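Local coordinates for adenylyltransferase thiF (Escherichia coli, PDB 1ZUD) that adenylates the C-terminal glycine carboxylate of the sulfur carrier protein ThiS with ATP, a step in making the thiazole of thiamin, at the interface of chains A and C and the interface of chains A and B. Residues are numbered along the deposited sequence; one frame, centred on the assembly and turned at random. Chains: chain A/B, Adenylyltransferase thiF; chain C, ThiS protein.

Contacts 1 and 3 are neighbouring parts of one ThiF–ThiS interface, the centres of their C-alpha atoms about 9 Å apart, and they share A:Leu232 and C:Ile40. Contact 1 holds the end of ThiS strand 56-61 and the start of the tail that follows it; contact 3 adds an edge pairing between ThiF strand 228-233 and ThiS strand 39-40. Contact 2 belongs to the ThiF homodimer, centred about 23 Å from contact 1 and 27 Å from contact 3. Carrier docking and dimerisation thus use separate surfaces of chain A, and the assembly carries two ThiS on one ThiF dimer.

Contact 1: the interface of chains A and C. Residues chain A 157, 173-174, 219, 221, 232; chain C 31-33, 40, 60-63.
Chain C runs extended from strand 56-61 into C:Val62 and C:Ile63, meeting residues of chain A strands 155-161, 218-223 and 228-233. This is the docking site of ThiS, a ubiquitin-like sulfur carrier, on ThiF, an E1-like enzyme of the HesA/MoeB/ThiF family. A:Gln157, extended beyond CG, presents its terminal amide to that backbone with both ends in use. Its NE2 donates to the carbonyl O of C:Gln61 at 2.9 Å, in the carbonyl plane. Its OE1 takes the amide N of C:Ile63 at 3.1 Å, the donor standing above the carbonyl plane. Together the two bonds probably set which way round the amide sits, though the OE1 bond misses the lone pair.

A:Trp174 is sandwiched: CG of its neighbour A:Leu173 lies over one face, and C:Val62 crosses obliquely over the other. C:Val62 CB sits 3.3 Å from the centroid of the indole's six-membered ring, while CG2, anti to the backbone N, covers the five-membered ring. On the A:Leu173 side, the methyl CB of C:Ala33 lies over the rim of the indole, 3.4 Å from CZ3 of A:Trp174.

C:Phe60 holds its ring in the crowded position between backbone N and carbonyl carbon (chi1 55°), pointing it into a leucine cluster. Its CE2 meets A:Leu219 CD2 at 3.7 Å, tip to tip, and its CE1 meets A:Leu232 CD1 at 3.7 Å. A:Leu221 CD1 lies over the centre of one face, opposite the carbonyl O of C:Ala33.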
loop_
_atom_site.group_PDB
_atom_site.type_symbol
_atom_site.label_atom_id
_atom_site.label_comp_id
_atom_site.label_asym_id
_atom_site.label_seq_id
_atom_site.Cartn_x
_atom_site.Cartn_y
_atom_site.Cartn_z
ATOM N N GLN A 157 -10.362 2.888 2.540
ATOM C CA GLN A 157 -11.337 2.234 1.666
ATOM C C GLN A 157 -11.005 2.665 0.245
ATOM O O GLN A 157 -10.617 3.833 0.013
ATOM C CB GLN A 157 -12.803 2.640 1.979
ATOM C CG GLN A 157 -13.181 2.499 3.452
ATOM C CD GLN A 157 -14.586 3.022 3.816
ATOM O OE1 GLN A 157 -15.151 3.912 3.159
ATOM N NE2 GLN A 157 -15.128 2.487 4.905
ATOM N N LEU A 173 -23.517 2.815 -3.170
ATOM C CA LEU A 173 -22.929 2.347 -1.895
ATOM C C LEU A 173 -23.289 3.287 -0.738
ATOM O O LEU A 173 -23.637 2.848 0.355
ATOM C CB LEU A 173 -21.387 2.261 -1.993
ATOM C CG LEU A 173 -20.646 1.926 -0.698
ATOM C CD1 LEU A 173 -21.120 0.559 -0.163
ATOM C CD2 LEU A 173 -19.135 1.881 -0.995
ATOM N N TRP A 174 -23.195 4.585 -0.985
ATOM C CA TRP A 174 -23.471 5.567 0.043
ATOM C C TRP A 174 -24.624 6.442 -0.434
ATOM O O TRP A 174 -24.435 7.444 -1.141
ATOM C CB TRP A 174 -22.223 6.410 0.305
ATOM C CG TRP A 174 -21.024 5.615 0.725
ATOM C CD1 TRP A 174 -19.842 5.530 0.062
ATOM C CD2 TRP A 174 -20.907 4.722 1.869
ATOM N NE1 TRP A 174 -19.003 4.645 0.696
ATOM C CE2 TRP A 174 -19.628 4.136 1.806
ATOM C CE3 TRP A 174 -21.761 4.365 2.928
ATOM C CZ2 TRP A 174 -19.167 3.209 2.773
ATOM C CZ3 TRP A 174 -21.303 3.427 3.896
ATOM C CH2 TRP A 174 -20.025 2.871 3.804
ATOM N N LEU A 219 -15.181 -3.202 -3.303
ATOM C CA LEU A 219 -14.747 -2.240 -2.315
ATOM C C LEU A 219 -13.632 -2.927 -1.527
ATOM O O LEU A 219 -13.835 -4.052 -0.998
ATOM C CB LEU A 219 -15.891 -1.897 -1.374
ATOM C CG LEU A 219 -15.612 -1.011 -0.148
ATOM C CD1 LEU A 219 -15.277 0.437 -0.611
ATOM C CD2 LEU A 219 -16.887 -0.976 0.740
ATOM N N LEU A 221 -11.219 -2.831 1.680
ATOM C CA LEU A 221 -11.093 -2.183 2.971
ATOM C C LEU A 221 -9.785 -2.577 3.655
ATOM O O LEU A 221 -9.419 -3.758 3.708
ATOM C CB LEU A 221 -12.274 -2.560 3.886
ATOM C CG LEU A 221 -13.697 -2.288 3.341
ATOM C CD1 LEU A 221 -14.739 -2.795 4.291
ATOM C CD2 LEU A 221 -13.915 -0.786 3.189
ATOM N N LEU A 232 -14.978 -6.682 -0.898
ATOM C CA LEU A 232 -16.389 -6.909 -0.959
ATOM C C LEU A 232 -16.879 -6.523 -2.332
ATOM O O LEU A 232 -16.511 -5.452 -2.863
ATOM C CB LEU A 232 -17.122 -6.061 0.085
ATOM C CG LEU A 232 -16.612 -6.181 1.541
ATOM C CD1 LEU A 232 -17.309 -5.165 2.445
ATOM C CD2 LEU A 232 -16.869 -7.648 2.064
ATOM N N GLY C 31 -24.719 6.538 7.457
ATOM C CA GLY C 31 -23.300 6.461 7.156
ATOM C C GLY C 31 -22.799 5.030 7.249
ATOM O O GLY C 31 -21.610 4.810 7.315
ATOM N N ALA C 32 -23.717 4.065 7.222
ATOM C CA ALA C 32 -23.357 2.666 7.343
ATOM C C ALA C 32 -23.698 1.889 6.093
ATOM O O ALA C 32 -24.701 2.186 5.450
ATOM C CB ALA C 32 -24.098 2.047 8.517
ATOM N N ALA C 33 -22.863 0.905 5.738
ATOM C CA ALA C 33 -23.172 0.037 4.609
ATOM C C ALA C 33 -23.070 -1.401 5.177
ATOM O O ALA C 33 -22.457 -1.622 6.216
ATOM C CB ALA C 33 -22.195 0.219 3.477
ATOM N N ILE C 40 -22.109 -6.517 -1.032
ATOM C CA ILE C 40 -22.845 -5.410 -0.478
ATOM C C ILE C 40 -24.323 -5.650 -0.714
ATOM O O ILE C 40 -24.685 -6.218 -1.756
ATOM C CB ILE C 40 -22.462 -4.043 -1.197
ATOM C CG1 ILE C 40 -21.003 -3.652 -0.893
ATOM C CG2 ILE C 40 -23.458 -2.950 -0.796
ATOM C CD1 ILE C 40 -20.701 -3.460 0.573
ATOM N N PHE C 60 -20.340 -1.684 8.504
ATOM C CA PHE C 60 -19.224 -0.729 8.652
ATOM C C PHE C 60 -19.621 0.695 8.229
ATOM O O PHE C 60 -20.608 0.889 7.552
ATOM C CB PHE C 60 -17.987 -1.201 7.826
ATOM C CG PHE C 60 -18.272 -1.440 6.371
ATOM C CD1 PHE C 60 -18.859 -2.638 5.953
ATOM C CD2 PHE C 60 -18.022 -0.438 5.426
ATOM C CE1 PHE C 60 -19.195 -2.839 4.642
ATOM C CE2 PHE C 60 -18.358 -0.633 4.087
ATOM C CZ PHE C 60 -18.941 -1.826 3.697
ATOM N N GLN C 61 -18.795 1.667 8.594
ATOM C CA GLN C 61 -19.058 3.072 8.345
ATOM C C GLN C 61 -18.257 3.573 7.188
ATOM O O GLN C 61 -17.134 3.120 6.937
ATOM C CB GLN C 61 -18.640 3.920 9.561
ATOM C CG GLN C 61 -19.637 4.058 10.712
ATOM C CD GLN C 61 -20.397 5.393 10.657
ATOM O OE1 GLN C 61 -21.525 5.458 10.158
ATOM N NE2 GLN C 61 -19.764 6.469 11.154
ATOM N N VAL C 62 -18.815 4.579 6.552
ATOM C CA VAL C 62 -18.170 5.226 5.446
ATOM C C VAL C 62 -17.027 6.060 5.976
ATOM O O VAL C 62 -17.100 6.621 7.083
ATOM C CB VAL C 62 -19.163 6.161 4.666
ATOM C CG1 VAL C 62 -19.790 7.187 5.631
ATOM C CG2 VAL C 62 -18.423 6.887 3.513
ATOM N N ILE C 63 -15.942 6.092 5.207
ATOM C CA ILE C 63 -14.811 6.938 5.551
ATOM C C ILE C 63 -14.760 7.918 4.351
ATOM O O ILE C 63 -14.749 7.492 3.171
ATOM C CB ILE C 63 -13.534 6.072 5.706
ATOM C CG1 ILE C 63 -13.703 5.147 6.946
ATOM C CG2 ILE C 63 -12.297 6.965 5.909
ATOM C CD1 ILE C 63 -12.472 4.250 7.172
#

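Contact 2: the interface of chains A and B. Residues chain A 42, 70, 72, 191-192, 195; chain B 46, 199, 202-203, 206.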
loop_
_atom_site.group_PDB
_atom_site.type_symbol
_atom_site.label_atom_id
_atom_site.label_comp_id
_atom_site.label_asym_id
_atom_site.label_seq_id
_atom_site.Cartn_x
_atom_site.Cartn_y
_atom_site.Cartn_z
ATOM N N PRO A 42 0.668 11.379 -3.074
ATOM C CA PRO A 42 1.455 10.217 -3.546
ATOM C C PRO A 42 0.912 9.801 -4.899
ATOM O O PRO A 42 1.657 9.472 -5.796
ATOM C CB PRO A 42 1.222 9.122 -2.439
ATOM C CG PRO A 42 -0.076 9.559 -1.758
ATOM C CD PRO A 42 0.083 11.125 -1.742
ATOM N N ARG A 70 1.723 14.142 6.121
ATOM C CA ARG A 70 1.218 13.154 5.172
ATOM C C ARG A 70 1.159 13.575 3.712
ATOM O O ARG A 70 0.935 12.740 2.819
ATOM C CB ARG A 70 -0.175 12.688 5.634
ATOM C CG ARG A 70 -1.190 13.783 5.615
ATOM C CD ARG A 70 -2.375 13.438 6.433
ATOM N NE ARG A 70 -3.340 14.531 6.356
ATOM C CZ ARG A 70 -3.151 15.720 6.913
ATOM N NH1 ARG A 70 -2.028 15.982 7.596
ATOM N NH2 ARG A 70 -4.091 16.642 6.792
ATOM N N ILE A 72 3.300 14.356 1.209
ATOM C CA ILE A 72 4.719 14.179 0.873
ATOM C C ILE A 72 5.320 14.897 -0.314
ATOM O O ILE A 72 6.536 14.869 -0.508
ATOM C CB ILE A 72 5.062 12.646 0.718
ATOM C CG1 ILE A 72 4.259 12.042 -0.441
ATOM C CG2 ILE A 72 4.787 11.960 2.006
ATOM C CD1 ILE A 72 4.825 10.774 -0.970
ATOM N N GLY A 191 -0.016 8.972 8.532
ATOM C CA GLY A 191 0.449 9.265 7.186
ATOM C C GLY A 191 0.556 8.101 6.232
ATOM O O GLY A 191 -0.013 8.144 5.139
ATOM N N PRO A 192 1.243 7.005 6.640
ATOM C CA PRO A 192 1.325 5.914 5.677
ATOM C C PRO A 192 0.007 5.204 5.389
ATOM O O PRO A 192 -0.108 4.501 4.369
ATOM C CB PRO A 192 2.460 4.990 6.230
ATOM C CG PRO A 192 2.771 5.486 7.612
ATOM C CD PRO A 192 2.252 6.929 7.714
ATOM N N GLY A 195 -1.410 7.370 2.707
ATOM C CA GLY A 195 -0.428 7.212 1.642
ATOM C C GLY A 195 -0.574 5.888 0.881
ATOM O O GLY A 195 -0.526 5.878 -0.349
ATOM N N TYR B 46 7.692 9.185 4.647
ATOM C CA TYR B 46 6.635 9.055 5.672
ATOM C C TYR B 46 7.160 9.050 7.084
ATOM O O TYR B 46 6.501 9.561 8.018
ATOM C CB TYR B 46 5.777 7.792 5.430
ATOM C CG TYR B 46 4.802 8.006 4.301
ATOM C CD1 TYR B 46 5.051 7.455 3.031
ATOM C CD2 TYR B 46 3.708 8.859 4.464
ATOM C CE1 TYR B 46 4.251 7.768 1.941
ATOM C CE2 TYR B 46 2.854 9.164 3.374
ATOM C CZ TYR B 46 3.149 8.608 2.112
ATOM O OH TYR B 46 2.327 8.859 1.045
ATOM N N THR B 199 5.796 2.054 1.771
ATOM C CA THR B 199 4.922 2.859 2.640
ATOM C C THR B 199 4.415 1.960 3.791
ATOM O O THR B 199 4.286 2.413 4.957
ATOM C CB THR B 199 3.718 3.431 1.829
ATOM O OG1 THR B 199 4.257 4.218 0.772
ATOM C CG2 THR B 199 2.817 4.357 2.700
ATOM N N ALA B 202 6.915 1.766 6.486
ATOM C CA ALA B 202 6.836 2.930 7.404
ATOM C C ALA B 202 5.709 2.753 8.448
ATOM O O ALA B 202 5.861 3.077 9.636
ATOM C CB ALA B 202 6.574 4.291 6.542
ATOM N N LEU B 203 4.543 2.331 7.974
ATOM C CA LEU B 203 3.410 2.093 8.834
ATOM C C LEU B 203 3.813 1.113 9.982
ATOM O O LEU B 203 3.507 1.349 11.149
ATOM C CB LEU B 203 2.257 1.419 8.060
ATOM C CG LEU B 203 0.789 1.800 8.413
ATOM C CD1 LEU B 203 -0.127 0.637 8.008
ATOM C CD2 LEU B 203 0.530 2.255 9.853
ATOM N N ILE B 206 6.037 2.834 12.580
ATOM C CA ILE B 206 5.356 3.763 13.455
ATOM C C ILE B 206 4.606 3.020 14.530
ATOM O O ILE B 206 4.607 3.445 15.679
ATOM C CB ILE B 206 4.378 4.642 12.636
ATOM C CG1 ILE B 206 5.229 5.531 11.705
ATOM C CG2 ILE B 206 3.512 5.506 13.546
ATOM C CD1 ILE B 206 4.456 6.143 10.554
HETATM O O HOH W 1 0.181 10.506 1.841
#
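The phenol OH of B:Tyr46 is gripped by one polar partner here, water 1, at 2.8 Å. That water lies in the plane of the ring at its edge and passes the link on to the backbone carbonyl O of A:Arg70, an ATP-binding residue, at 2.6 Å from the water oxygen. No direct polar bond joins the chains in this part of the two-fold ThiF homodimer interface; the remaining contacts are mostly carbon packing. B:Tyr46 leaves helix 40-50 with CG anti to the carbonyl carbon (chi1 -77°) and pushes its ring between A:Ile72 and the start of helix 191-210. A:Ile72 crosses obliquely, its CG2 3.9 Å from the ring centroid over one face. The hydroxyl reaches the helix backbone where it has no side chain, with OH 3.3 Å from CA of A:Gly195. An alanine in place of B:Tyr46 would probably cost the water-mediated link to the A:Arg70 carbonyl and remove the ring that packs on A:Ile72 and A:Gly195.

A:Pro192 slides past the tyrosine in the opposite direction and meets helix 191-210 of chain B. Its CB packs on the methyl CG2 of B:Thr199 at 3.6 Å, and its CG meets B:Ile206 CD1 tip to tip, a tight 3.5 Å.

Contact 3: the interface of chains A and C. Residues chain A 231-234; chain C 35, 38-40, 58.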
loop_
_atom_site.group_PDB
_atom_site.type_symbol
_atom_site.label_atom_id
_atom_site.label_comp_id
_atom_site.label_asym_id
_atom_site.label_seq_id
_atom_site.Cartn_x
_atom_site.Cartn_y
_atom_site.Cartn_z
ATOM N N SER A 231 -12.070 -7.683 0.675
ATOM C CA SER A 231 -12.665 -7.270 -0.575
ATOM C C SER A 231 -14.130 -7.647 -0.571
ATOM O O SER A 231 -14.492 -8.770 -0.220
ATOM C CB SER A 231 -11.965 -7.946 -1.753
ATOM O OG SER A 231 -10.653 -7.451 -1.867
ATOM N N LEU A 232 -14.978 -6.682 -0.898
ATOM C CA LEU A 232 -16.389 -6.909 -0.959
ATOM C C LEU A 232 -16.879 -6.523 -2.332
ATOM O O LEU A 232 -16.511 -5.452 -2.863
ATOM C CB LEU A 232 -17.122 -6.061 0.085
ATOM C CG LEU A 232 -16.612 -6.181 1.541
ATOM C CD1 LEU A 232 -17.309 -5.165 2.445
ATOM C CD2 LEU A 232 -16.869 -7.648 2.064
ATOM N N ALA A 233 -17.729 -7.386 -2.897
ATOM C CA ALA A 233 -18.365 -7.130 -4.190
ATOM C C ALA A 233 -19.436 -6.016 -4.053
ATOM O O ALA A 233 -20.363 -6.120 -3.227
ATOM C CB ALA A 233 -19.020 -8.468 -4.715
ATOM N N LEU A 234 -19.278 -4.924 -4.817
ATOM C CA LEU A 234 -20.242 -3.832 -4.800
ATOM C C LEU A 234 -21.482 -4.347 -5.539
ATOM O O LEU A 234 -21.398 -5.351 -6.239
ATOM C CB LEU A 234 -19.696 -2.612 -5.546
ATOM C CG LEU A 234 -18.574 -1.909 -4.768
ATOM C CD1 LEU A 234 -17.807 -0.873 -5.705
ATOM C CD2 LEU A 234 -19.200 -1.207 -3.546
ATOM N N ALA C 35 -22.712 -5.803 4.185
ATOM C CA ALA C 35 -22.476 -6.853 3.226
ATOM C C ALA C 35 -22.918 -8.165 3.839
ATOM O O ALA C 35 -22.904 -8.309 5.049
ATOM C CB ALA C 35 -21.015 -6.953 2.851
ATOM N N GLN C 38 -19.850 -11.424 1.786
ATOM C CA GLN C 38 -18.933 -10.600 1.014
ATOM C C GLN C 38 -19.490 -9.833 -0.179
ATOM O O GLN C 38 -18.735 -9.444 -1.088
ATOM C CB GLN C 38 -17.696 -11.412 0.563
ATOM C CG GLN C 38 -16.840 -11.904 1.712
ATOM C CD GLN C 38 -17.511 -13.038 2.430
ATOM O OE1 GLN C 38 -17.646 -13.039 3.664
ATOM N NE2 GLN C 38 -17.960 -14.010 1.664
ATOM N N GLN C 39 -20.792 -9.605 -0.178
ATOM C CA GLN C 39 -21.403 -8.820 -1.218
ATOM C C GLN C 39 -22.267 -7.756 -0.575
ATOM O O GLN C 39 -23.056 -8.036 0.326
ATOM C CB GLN C 39 -22.231 -9.699 -2.152
ATOM C CG GLN C 39 -22.848 -8.877 -3.272
ATOM C CD GLN C 39 -23.539 -9.768 -4.275
ATOM O OE1 GLN C 39 -24.067 -10.836 -3.907
ATOM N NE2 GLN C 39 -23.554 -9.346 -5.540
ATOM N N ILE C 40 -22.109 -6.517 -1.032
ATOM C CA ILE C 40 -22.845 -5.410 -0.478
ATOM C C ILE C 40 -24.323 -5.650 -0.714
ATOM O O ILE C 40 -24.685 -6.218 -1.756
ATOM C CB ILE C 40 -22.462 -4.043 -1.197
ATOM C CG1 ILE C 40 -21.003 -3.652 -0.893
ATOM C CG2 ILE C 40 -23.458 -2.950 -0.796
ATOM C CD1 ILE C 40 -20.701 -3.460 0.573
ATOM N N LEU C 58 -21.552 -8.068 7.574
ATOM C CA LEU C 58 -20.603 -7.007 7.908
ATOM C C LEU C 58 -21.350 -5.706 7.910
ATOM O O LEU C 58 -22.120 -5.437 6.990
ATOM C CB LEU C 58 -19.470 -6.922 6.883
ATOM C CG LEU C 58 -18.564 -8.147 6.821
ATOM C CD1 LEU C 58 -17.530 -7.917 5.718
ATOM C CD2 LEU C 58 -17.871 -8.402 8.190
HETATM O O HOH W 2 -21.850 -7.940 -6.968
#
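Two backbone hydrogen bonds join ThiF to ThiS in a parallel beta bridge between A:Ala233 and C:Gln39, so that strand 39-40 of the ubiquitin-like carrier pairs with the end of ThiF strand 228-233. The amide N of A:Ala233 donates to the carbonyl O of C:Gln38 at 2.9 Å, in the carbonyl plane. In return, the amide N of C:Ile40 donates to the carbonyl O of A:Ala233 at 2.8 Å, nearly along the C=O axis and almost straight (176° at H). Both bonds run main chain to main chain, so the pairing probably depends more on strand register than on which side chains flank it.

Side chains close around the bridge. CG1 of C:Ile40 leans over the same A:Ala233 carbonyl O at 3.5 Å and lies alongside A:Leu234, the two side chains pointing the same way. On the other flank, A:Leu232, CG anti to the carbonyl carbon (chi1 -53°), presents both branches to ThiS; the CD2 branch does the work here. CD2 meets C:Leu58 CD1 at 3.7 Å, the side chains crossing obliquely, and also rests 3.8 Å from CA of C:Gln38.

Farther out, C:Gln39 runs extended, CG anti to the backbone N (chi1 -179°), and passes its CG by the carbonyl O of A:Ala233. This carries its amide NE2 to water 2 at 2.6 Å, and that water meets the carbonyl O of A:Leu234 at 2.7 Å, bridging the chains just past the strand end.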